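Local structure of Asp/Glu-specific dipeptidyl-peptidase (Flavobacterium psychrophilum, 5JXF) at residues N328-K331 with I332-S336; D453-K456 with D457-S460; N109-V113 with D114-L118. The protein removes dipeptides from the N-terminus of oligopeptides as a serine peptidase of family S46, with strict specificity for Asp or Glu at the P1 position. All blocks are in the same frame, centred on the assembly; numbering follows the deposited sequence.

How the contacts relate
From the N terminus, contact 3 (109-118) comes first: it closes the turn that carries the chain out of helix 100-109, which bears the putative charge-relay His-101, into helix 117-120. Contact 1 (328-336) is the opening of the long helix 328-357, and contact 2 (453-460) ends the short helix 452-456 and leads into helix 460-477. The three follow in series, none nested in or crossing another. In space contact 1 touches both others, through Asn-328 to Asp-116 and Gln-333 to Lys-456; contacts 2 and 3 meet weakly, Lys-456 NZ lying near Asn-109 OD1. The start of helix 328-357 thus joins the loop between helices 100-109 and 117-120 to the link between helices 452-456 and 460-477.

Contact 1 of 3, residues N328-K331 with I332-S336; sequences NAIK and IQYAS
Gln-333 lies along the preceding turn of its helix, and its side chain can be followed outward over Ala-329 and Ile-330. Gln-333 CB rests 3.4 Å from Ile-330 O. With Gln-333 CG anti to the carbonyl carbon (chi1 -80°), CG is laid alongside the preceding turn, 3.4 Å from Ala-329 O, the same oxygen that accepts the hydrogen bond from Gln-333 N at 3.2 Å. At the tip Gln-333 OE1 stands 4.0 Å from Ile-330 CA, while NE2 is hydrogen-bonded to Lys-456 O. One residue on, Tyr-334 N bonds to Ile-330 O at 3.0 Å, and this oxygen also lies at the edge of the tyrosine ring, in its plane. Ile-330 and Tyr-334 run side by side, Ile-330 CG2 meeting Tyr-334 CD1 at 4.0 Å; the phenol OH is hydrogen-bonded to Glu-417. On another flank Ile-332 N bonds to Asn-328 O at 2.8 Å, and Ile-332 CG1 packs 3.3 Å from that oxygen. These bonds form the first turns of helix 328-357. Ile-330 and Tyr-334 face helices 295-325 and 460-477, whereas Ala-335 and Ser-336 lean on Phe-104 of helix 100-109.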
ATOM      1  N   ASN A 328     -14.149   7.506  24.342  1.00 69.60           N
ATOM      2  CA  ASN A 328     -15.099   6.515  23.832  1.00 69.75           C
ATOM      3  C   ASN A 328     -16.540   7.041  23.812  1.00 70.98           C
ATOM      4  O   ASN A 328     -17.317   6.717  22.909  1.00 66.09           O
ATOM      5  CB  ASN A 328     -15.032   5.227  24.660  1.00 68.77           C
ATOM      6  CG  ASN A 328     -15.721   4.051  23.975  1.00 76.83           C
ATOM      7  OD1 ASN A 328     -15.590   3.849  22.764  1.00 78.00           O
ATOM      8  ND2 ASN A 328     -16.464   3.271  24.752  1.00 77.37           N
ATOM      9  N   ALA A 329     -16.887   7.845  24.815  1.00 74.00           N
ATOM     10  CA  ALA A 329     -18.230   8.408  24.930  1.00 78.65           C
ATOM     11  C   ALA A 329     -18.551   9.303  23.730  1.00 75.75           C
ATOM     12  O   ALA A 329     -19.686   9.317  23.230  1.00 74.00           O
ATOM     13  CB  ALA A 329     -18.367   9.184  26.233  1.00 79.70           C
ATOM     14  N   ILE A 330     -17.539  10.043  23.277  1.00 68.94           N
ATOM     15  CA  ILE A 330     -17.636  10.868  22.078  1.00 70.42           C
ATOM     16  C   ILE A 330     -17.616   9.972  20.833  1.00 70.30           C
ATOM     17  O   ILE A 330     -18.253  10.283  19.821  1.00 73.46           O
ATOM     18  CB  ILE A 330     -16.492  11.918  22.026  1.00 77.94           C
ATOM     19  CG1 ILE A 330     -16.652  12.930  23.162  1.00 76.95           C
ATOM     20  CG2 ILE A 330     -16.459  12.648  20.692  1.00 72.24           C
ATOM     21  CD1 ILE A 330     -15.690  14.093  23.093  1.00 73.13           C
ATOM     22  N   LYS A 331     -16.915   8.844  20.918  1.00 69.09           N
ATOM     23  CA  LYS A 331     -16.930   7.867  19.832  1.00 71.15           C
ATOM     24  C   LYS A 331     -18.310   7.211  19.653  1.00 67.08           C
ATOM     25  O   LYS A 331     -18.719   6.913  18.532  1.00 60.60           O
ATOM     26  CB  LYS A 331     -15.870   6.784  20.054  1.00 70.55           C
ATOM     27  CG  LYS A 331     -15.624   5.923  18.822  1.00 69.38           C
ATOM     28  CD  LYS A 331     -14.682   4.760  19.096  1.00 69.58           C
ATOM     29  CE  LYS A 331     -14.268   4.101  17.791  1.00 71.05           C
ATOM     30  NZ  LYS A 331     -13.388   2.917  18.007  1.00 70.38           N
ATOM     31  N   ILE A 332     -19.018   6.975  20.752  1.00 63.92           N
ATOM     32  CA  ILE A 332     -20.356   6.389  20.674  1.00 65.48           C
ATOM     33  C   ILE A 332     -21.336   7.419  20.096  1.00 64.11           C
ATOM     34  O   ILE A 332     -22.268   7.073  19.370  1.00 67.46           O
ATOM     35  CB  ILE A 332     -20.848   5.904  22.057  1.00 67.50           C
ATOM     36  CG1 ILE A 332     -19.976   4.762  22.567  1.00 70.48           C
ATOM     37  CG2 ILE A 332     -22.297   5.447  21.997  1.00 78.06           C
ATOM     38  CD1 ILE A 332     -20.428   4.219  23.891  1.00 69.67           C
ATOM     39  N   GLN A 333     -21.103   8.686  20.421  1.00 64.99           N
ATOM     40  CA  GLN A 333     -21.885   9.787  19.879  1.00 71.82           C
ATOM     41  C   GLN A 333     -21.711   9.956  18.372  1.00 70.09           C
ATOM     42  O   GLN A 333     -22.682  10.228  17.649  1.00 66.18           O
ATOM     43  CB  GLN A 333     -21.510  11.096  20.566  1.00 74.60           C
ATOM     44  CG  GLN A 333     -22.144  11.311  21.916  1.00 76.01           C
ATOM     45  CD  GLN A 333     -21.897  12.709  22.434  1.00 80.34           C
ATOM     46  OE1 GLN A 333     -20.794  13.248  22.307  1.00 81.30           O
ATOM     47  NE2 GLN A 333     -22.930  13.313  23.014  1.00 79.80           N
ATOM     48  N   TYR A 334     -20.474   9.806  17.901  1.00 64.34           N
ATOM     49  CA  TYR A 334     -20.151  10.230  16.545  1.00 65.38           C
ATOM     50  C   TYR A 334     -19.927   9.086  15.570  1.00 64.32           C
ATOM     51  O   TYR A 334     -19.758   9.332  14.373  1.00 65.26           O
ATOM     52  CB  TYR A 334     -18.921  11.151  16.565  1.00 67.08           C
ATOM     53  CG  TYR A 334     -19.290  12.585  16.847  1.00 69.45           C
ATOM     54  CD1 TYR A 334     -19.475  13.033  18.151  1.00 74.75           C
ATOM     55  CD2 TYR A 334     -19.486  13.485  15.811  1.00 66.47           C
ATOM     56  CE1 TYR A 334     -19.834  14.350  18.415  1.00 72.79           C
ATOM     57  CE2 TYR A 334     -19.841  14.803  16.066  1.00 69.90           C
ATOM     58  CZ  TYR A 334     -20.016  15.225  17.367  1.00 72.15           C
ATOM     59  OH  TYR A 334     -20.378  16.525  17.608  1.00 82.42           O
ATOM     60  N   ALA A 335     -19.957   7.855  16.075  1.00 60.12           N
ATOM     61  CA  ALA A 335     -19.618   6.674  15.284  1.00 60.30           C
ATOM     62  C   ALA A 335     -20.345   6.654  13.953  1.00 60.00           C
ATOM     63  O   ALA A 335     -19.720   6.620  12.889  1.00 56.52           O
ATOM     64  CB  ALA A 335     -19.935   5.406  16.067  1.00 61.37           C
ATOM     65  N   SER A 336     -21.670   6.710  14.021  1.00 64.23           N
ATOM     66  CA  SER A 336     -22.497   6.617  12.830  1.00 62.63           C
ATOM     67  C   SER A 336     -22.341   7.851  11.966  1.00 60.12           C
ATOM     68  O   SER A 336     -22.198   7.753  10.749  1.00 57.86           O
ATOM     69  CB  SER A 336     -23.964   6.424  13.211  1.00 68.43           C
ATOM     70  OG  SER A 336     -24.752   6.250  12.055  1.00 80.24           O
TER

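Contact 2 of 3, residues D453-K456 with D457-S460; sequences DFFK and DFNS. Unlike the reference sequence in segment 457-460: Ser-460 (reference Ala).
The C-terminal end of helix 452-456 frays here into the short link before helix 460-477, and weak backbone bonds mark the exit. Asp-457 N makes two weak, long bonds, to Asp-453 O at 3.3 Å and to Phe-454 O at 3.4 Å, while Phe-458 N bonds weakly to Phe-455 O. Phe-454 and Phe-458 point the same way, both with CG anti to the backbone N (chi1 173° and 178°); their planes lie 15° apart but are slid so far that the rings barely overlap, and CE2 of Phe-454 meets CD1 of Phe-458 at 4.1 Å. On its other ortho carbon, CD2, Phe-458 touches Phe-455 CD1 at 4.3 Å. On the polar side Lys-456 bends at its last two torsions, giving a salt bridge whose hydrogen bond, Lys-456 NZ to Asp-457 OD1 at 3.5 Å, is weak. Both charges have weak second partners at the end of helix 100-109: Asn-109 for the lysine, Gln-108 for the aspartate. Phe-454 and Phe-458 both pack on Glu-417 of helix 417-435, with Phe-455 on Leu-421; Asn-459 caps the start of helix 460-477, and Asp-457 O is hydrogen-bonded to Lys-337 of helix 328-357.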
ATOM      1  N   ASP A 453     -32.598  12.469  19.633  1.00 77.65           N
ATOM      2  CA  ASP A 453     -31.357  11.752  19.362  1.00 83.98           C
ATOM      3  C   ASP A 453     -30.282  12.655  18.738  1.00 83.52           C
ATOM      4  O   ASP A 453     -29.098  12.312  18.762  1.00 81.64           O
ATOM      5  CB  ASP A 453     -31.633  10.521  18.480  1.00 87.55           C
ATOM      6  CG  ASP A 453     -32.712   9.609  19.068  1.00 88.88           C
ATOM      7  OD1 ASP A 453     -33.357   9.999  20.066  1.00 92.03           O
ATOM      8  OD2 ASP A 453     -32.902   8.486  18.551  1.00 87.32           O
ATOM      9  N   PHE A 454     -30.686  13.798  18.184  1.00 81.50           N
ATOM     10  CA  PHE A 454     -29.716  14.760  17.674  1.00 74.52           C
ATOM     11  C   PHE A 454     -28.804  15.238  18.800  1.00 78.56           C
ATOM     12  O   PHE A 454     -27.579  15.284  18.645  1.00 82.75           O
ATOM     13  CB  PHE A 454     -30.417  15.958  17.019  1.00 68.25           C
ATOM     14  CG  PHE A 454     -29.476  17.073  16.609  1.00 74.01           C
ATOM     15  CD1 PHE A 454     -28.888  17.079  15.354  1.00 76.41           C
ATOM     16  CD2 PHE A 454     -29.181  18.122  17.480  1.00 73.51           C
ATOM     17  CE1 PHE A 454     -28.026  18.111  14.975  1.00 72.27           C
ATOM     18  CE2 PHE A 454     -28.320  19.145  17.104  1.00 70.07           C
ATOM     19  CZ  PHE A 454     -27.746  19.137  15.854  1.00 68.78           C
ATOM     20  N   PHE A 455     -29.409  15.595  19.929  1.00 77.72           N
ATOM     21  CA  PHE A 455     -28.659  16.098  21.074  1.00 81.75           C
ATOM     22  C   PHE A 455     -28.008  14.992  21.901  1.00 80.76           C
ATOM     23  O   PHE A 455     -27.059  15.261  22.638  1.00 78.32           O
ATOM     24  CB  PHE A 455     -29.561  16.950  21.970  1.00 82.16           C
ATOM     25  CG  PHE A 455     -29.845  18.305  21.410  1.00 83.78           C
ATOM     26  CD1 PHE A 455     -28.885  19.305  21.467  1.00 83.95           C
ATOM     27  CD2 PHE A 455     -31.061  18.576  20.803  1.00 86.03           C
ATOM     28  CE1 PHE A 455     -29.136  20.557  20.940  1.00 86.47           C
ATOM     29  CE2 PHE A 455     -31.325  19.828  20.271  1.00 88.39           C
ATOM     30  CZ  PHE A 455     -30.358  20.822  20.338  1.00 89.89           C
ATOM     31  N   LYS A 456     -28.516  13.762  21.789  1.00 79.69           N
ATOM     32  CA  LYS A 456     -27.857  12.618  22.414  1.00 84.06           C
ATOM     33  C   LYS A 456     -26.476  12.427  21.790  1.00 80.34           C
ATOM     34  O   LYS A 456     -25.538  12.021  22.464  1.00 82.32           O
ATOM     35  CB  LYS A 456     -28.701  11.335  22.278  1.00 79.84           C
ATOM     36  CG  LYS A 456     -27.998  10.053  22.781  1.00 75.34           C
ATOM     37  CD  LYS A 456     -28.961   8.871  22.989  1.00 72.66           C
ATOM     38  CE  LYS A 456     -29.572   8.344  21.687  1.00 74.36           C
ATOM     39  NZ  LYS A 456     -28.611   7.657  20.770  1.00 74.47           N
ATOM     40  N   ASP A 457     -26.360  12.746  20.503  1.00 78.18           N
ATOM     41  CA  ASP A 457     -25.135  12.507  19.746  1.00 75.17           C
ATOM     42  C   ASP A 457     -24.375  13.809  19.484  1.00 78.05           C
ATOM     43  O   ASP A 457     -23.307  13.812  18.865  1.00 76.13           O
ATOM     44  CB  ASP A 457     -25.456  11.807  18.420  1.00 69.25           C
ATOM     45  CG  ASP A 457     -26.276  10.534  18.611  1.00 72.24           C
ATOM     46  OD1 ASP A 457     -26.250   9.964  19.722  1.00 73.07           O
ATOM     47  OD2 ASP A 457     -26.944  10.093  17.648  1.00 75.01           O
ATOM     48  N   PHE A 458     -24.932  14.918  19.956  1.00 79.44           N
ATOM     49  CA  PHE A 458     -24.319  16.219  19.739  1.00 80.73           C
ATOM     50  C   PHE A 458     -23.329  16.551  20.844  1.00 79.45           C
ATOM     51  O   PHE A 458     -23.652  16.483  22.032  1.00 80.07           O
ATOM     52  CB  PHE A 458     -25.378  17.320  19.647  1.00 81.18           C
ATOM     53  CG  PHE A 458     -24.802  18.700  19.480  1.00 83.38           C
ATOM     54  CD1 PHE A 458     -24.338  19.125  18.247  1.00 87.04           C
ATOM     55  CD2 PHE A 458     -24.713  19.570  20.559  1.00 83.56           C
ATOM     56  CE1 PHE A 458     -23.804  20.396  18.088  1.00 87.44           C
ATOM     57  CE2 PHE A 458     -24.179  20.839  20.406  1.00 86.85           C
ATOM     58  CZ  PHE A 458     -23.726  21.252  19.169  1.00 87.05           C
ATOM     59  N   ASN A 459     -22.121  16.915  20.443  1.00 77.73           N
ATOM     60  CA  ASN A 459     -21.121  17.359  21.395  1.00 79.43           C
ATOM     61  C   ASN A 459     -20.735  18.792  21.063  1.00 79.06           C
ATOM     62  O   ASN A 459     -20.133  19.047  20.020  1.00 74.44           O
ATOM     63  CB  ASN A 459     -19.899  16.438  21.370  1.00 83.11           C
ATOM     64  CG  ASN A 459     -18.956  16.684  22.537  1.00 88.21           C
ATOM     65  OD1 ASN A 459     -18.116  17.582  22.492  1.00 91.95           O
ATOM     66  ND2 ASN A 459     -19.095  15.884  23.589  1.00 87.40           N
ATOM     67  N   SER A 460     -21.118  19.721  21.935  1.00 80.76           N
ATOM     68  CA  SER A 460     -20.843  21.141  21.738  1.00 87.44           C
ATOM     69  C   SER A 460     -19.360  21.424  21.472  1.00 89.25           C
ATOM     70  O   SER A 460     -19.026  22.150  20.535  1.00 89.54           O
ATOM     71  CB  SER A 460     -21.321  21.938  22.955  1.00 94.77           C
ATOM     72  OG  SER A 460     -20.566  23.121  23.129  1.00104.45           O
TER

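Contact 3 of 3, residues N109-V113 with D114-L118; sequences NHSSV and DHDYL
The ring of Tyr-117 receives the backbone carbonyl of His-110 at its edge, near the ring plane, with Tyr-117 CD2 3.1 Å from His-110 O. Over one face, offset toward the rim, lies the backbone oxygen of His-115, two residues earlier. The imidazole of His-115 in turn has Asp-114 OD1 over one face, also toward the rim. Ser-111 OG sits near the plane of the Tyr-117 ring too, 3.4 Å from Tyr-117 CB.

That hydroxyl has two hydrogen-bond partners. Placed anti to the carbonyl carbon (chi1 -65°), Ser-111 OG accepts the N-H of Leu-118 at 3.1 Å and is hydrogen-bonded as well to Ile-107 O, so it links the last turn of helix 100-109 to the Leu-118 amide in the first turn of helix 117-120. Leu-118 CG lies 3.7 Å from Ser-111 OG. An alanine here, lacking OG, would probably leave the Leu-118 amide and the Ile-107 carbonyl without their shared partner and slacken the link between the helices.

Ser-112 closes the loop by reciprocal bonds with His-115. Ser-112 N reaches His-115 O at 3.2 Å from well above the carbonyl plane, 70° out of it, and Ser-112 OG accepts the N-H of His-115 weakly at 3.3 Å. Ser-111 CA makes a CA-H...O contact with His-115 O at 3.4 Å.

Asp-116, at the centre of an inverse gamma turn, is the N-cap of helix 117-120; its OD2 is hydrogen-bonded to Thr-119 and to Asn-328. The Leu-118 side chain touches Phe-104 and Ile-107 of helix 100-109 and Ala-335 of helix 328-357, about 9 Å from the side chain of His-101, while its backbone bonds to Ser-217 at the start of helix 217-220.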
ATOM      1  N   ASN A 109     -27.399   3.382  18.028  1.00 67.18           N
ATOM      2  CA  ASN A 109     -28.571   3.887  18.709  1.00 72.89           C
ATOM      3  C   ASN A 109     -28.847   3.102  19.998  1.00 66.98           C
ATOM      4  O   ASN A 109     -29.285   3.723  20.969  1.00 68.66           O
ATOM      5  CB  ASN A 109     -29.802   3.874  17.799  1.00 75.09           C
ATOM      6  CG  ASN A 109     -30.992   4.590  18.427  1.00 85.01           C
ATOM      7  OD1 ASN A 109     -30.857   5.691  18.974  1.00 86.97           O
ATOM      8  ND2 ASN A 109     -32.164   3.970  18.345  1.00 90.83           N
ATOM      9  N   HIS A 110     -28.597   1.783  20.078  1.00 59.61           N
ATOM     10  CA  HIS A 110     -28.801   1.241  21.426  1.00 67.38           C
ATOM     11  C   HIS A 110     -27.480   1.064  22.175  1.00 71.94           C
ATOM     12  O   HIS A 110     -27.421   0.295  23.130  1.00 77.66           O
ATOM     13  CB  HIS A 110     -29.563  -0.100  21.513  1.00 71.30           C
ATOM     14  CG  HIS A 110     -30.766  -0.204  20.619  1.00 75.34           C
ATOM     15  ND1 HIS A 110     -31.909  -0.872  21.020  1.00 76.72           N
ATOM     16  CD2 HIS A 110     -30.917   0.024  19.309  1.00 73.56           C
ATOM     17  CE1 HIS A 110     -32.772  -0.891  20.021  1.00 73.08           C
ATOM     18  NE2 HIS A 110     -32.177  -0.413  18.946  1.00 74.21           N
ATOM     19  N   SER A 111     -26.413   1.730  21.758  1.00 69.54           N
ATOM     20  CA  SER A 111     -25.180   1.610  22.529  1.00 74.82           C
ATOM     21  C   SER A 111     -25.065   2.753  23.533  1.00 77.44           C
ATOM     22  O   SER A 111     -25.670   3.813  23.367  1.00 70.16           O
ATOM     23  CB  SER A 111     -23.972   1.578  21.597  1.00 74.63           C
ATOM     24  OG  SER A 111     -24.016   0.414  20.793  1.00 74.45           O
ATOM     25  N   SER A 112     -24.301   2.508  24.591  1.00 82.00           N
ATOM     26  CA  SER A 112     -24.013   3.497  25.623  1.00 81.74           C
ATOM     27  C   SER A 112     -22.694   3.105  26.290  1.00 81.84           C
ATOM     28  O   SER A 112     -21.986   2.231  25.791  1.00 76.36           O
ATOM     29  CB  SER A 112     -25.144   3.578  26.651  1.00 80.01           C
ATOM     30  OG  SER A 112     -25.245   2.371  27.382  1.00 76.47           O
ATOM     31  N   VAL A 113     -22.366   3.731  27.413  1.00 81.65           N
ATOM     32  CA  VAL A 113     -21.101   3.438  28.084  1.00 92.43           C
ATOM     33  C   VAL A 113     -21.143   2.085  28.809  1.00 93.93           C
ATOM     34  O   VAL A 113     -20.138   1.384  28.900  1.00 98.51           O
ATOM     35  CB  VAL A 113     -20.725   4.549  29.083  1.00 96.17           C
ATOM     36  CG1 VAL A 113     -20.194   5.765  28.337  1.00 95.60           C
ATOM     37  CG2 VAL A 113     -21.921   4.922  29.954  1.00 99.12           C
ATOM     38  N   ASP A 114     -22.323   1.715  29.296  1.00 93.35           N
ATOM     39  CA  ASP A 114     -22.460   0.512  30.104  1.00 92.76           C
ATOM     40  C   ASP A 114     -22.821  -0.665  29.184  1.00 90.51           C
ATOM     41  O   ASP A 114     -22.484  -1.820  29.457  1.00 99.28           O
ATOM     42  CB  ASP A 114     -23.495   0.756  31.219  1.00102.44           C
ATOM     43  CG  ASP A 114     -23.764  -0.476  32.099  1.00110.62           C
ATOM     44  OD1 ASP A 114     -23.524  -1.620  31.677  1.00112.55           O
ATOM     45  OD2 ASP A 114     -24.177  -0.284  33.273  1.00111.72           O
ATOM     46  N   HIS A 115     -23.476  -0.356  28.073  1.00 80.86           N
ATOM     47  CA  HIS A 115     -23.800  -1.349  27.058  1.00 80.89           C
ATOM     48  C   HIS A 115     -23.297  -0.974  25.659  1.00 80.07           C
ATOM     49  O   HIS A 115     -24.092  -0.682  24.758  1.00 78.63           O
ATOM     50  CB  HIS A 115     -25.304  -1.564  27.038  1.00 83.66           C
ATOM     51  CG  HIS A 115     -25.816  -2.121  28.319  1.00 90.68           C
ATOM     52  ND1 HIS A 115     -25.343  -3.305  28.839  1.00 97.29           N
ATOM     53  CD2 HIS A 115     -26.705  -1.638  29.216  1.00 90.27           C
ATOM     54  CE1 HIS A 115     -25.938  -3.541  29.994  1.00 97.60           C
ATOM     55  NE2 HIS A 115     -26.772  -2.547  30.243  1.00 96.01           N
ATOM     56  N   ASP A 116     -21.979  -1.041  25.476  1.00 78.70           N
ATOM     57  CA  ASP A 116     -21.319  -0.620  24.237  1.00 71.23           C
ATOM     58  C   ASP A 116     -21.356  -1.714  23.169  1.00 67.86           C
ATOM     59  O   ASP A 116     -20.368  -2.411  22.953  1.00 69.43           O
ATOM     60  CB  ASP A 116     -19.869  -0.209  24.541  1.00 74.94           C
ATOM     61  CG  ASP A 116     -19.206   0.531  23.389  1.00 78.13           C
ATOM     62  OD1 ASP A 116     -19.891   0.786  22.380  1.00 75.51           O
ATOM     63  OD2 ASP A 116     -18.005   0.886  23.511  1.00 80.64           O
ATOM     64  N   TYR A 117     -22.500  -1.842  22.495  1.00 61.33           N
ATOM     65  CA  TYR A 117     -22.680  -2.842  21.446  1.00 63.58           C
ATOM     66  C   TYR A 117     -21.836  -2.551  20.217  1.00 65.18           C
ATOM     67  O   TYR A 117     -21.475  -3.473  19.488  1.00 70.09           O
ATOM     68  CB  TYR A 117     -24.155  -2.944  21.034  1.00 61.88           C
ATOM     69  CG  TYR A 117     -25.059  -3.325  22.175  1.00 70.12           C
ATOM     70  CD1 TYR A 117     -24.898  -4.538  22.827  1.00 71.27           C
ATOM     71  CD2 TYR A 117     -26.074  -2.478  22.600  1.00 74.09           C
ATOM     72  CE1 TYR A 117     -25.713  -4.901  23.876  1.00 74.69           C
ATOM     73  CE2 TYR A 117     -26.902  -2.835  23.654  1.00 77.74           C
ATOM     74  CZ  TYR A 117     -26.715  -4.051  24.288  1.00 76.02           C
ATOM     75  OH  TYR A 117     -27.523  -4.424  25.337  1.00 75.53           O
ATOM     76  N   LEU A 118     -21.556  -1.273  19.972  1.00 61.94           N
ATOM     77  CA  LEU A 118     -20.605  -0.889  18.934  1.00 64.29           C
ATOM     78  C   LEU A 118     -19.302  -1.674  19.142  1.00 66.28           C
ATOM     79  O   LEU A 118     -18.837  -2.367  18.246  1.00 70.99           O
ATOM     80  CB  LEU A 118     -20.344   0.627  18.952  1.00 65.35           C
ATOM     81  CG  LEU A 118     -21.475   1.523  18.411  1.00 67.93           C
ATOM     82  CD1 LEU A 118     -21.287   2.989  18.789  1.00 70.24           C
ATOM     83  CD2 LEU A 118     -21.588   1.389  16.900  1.00 66.82           C
TER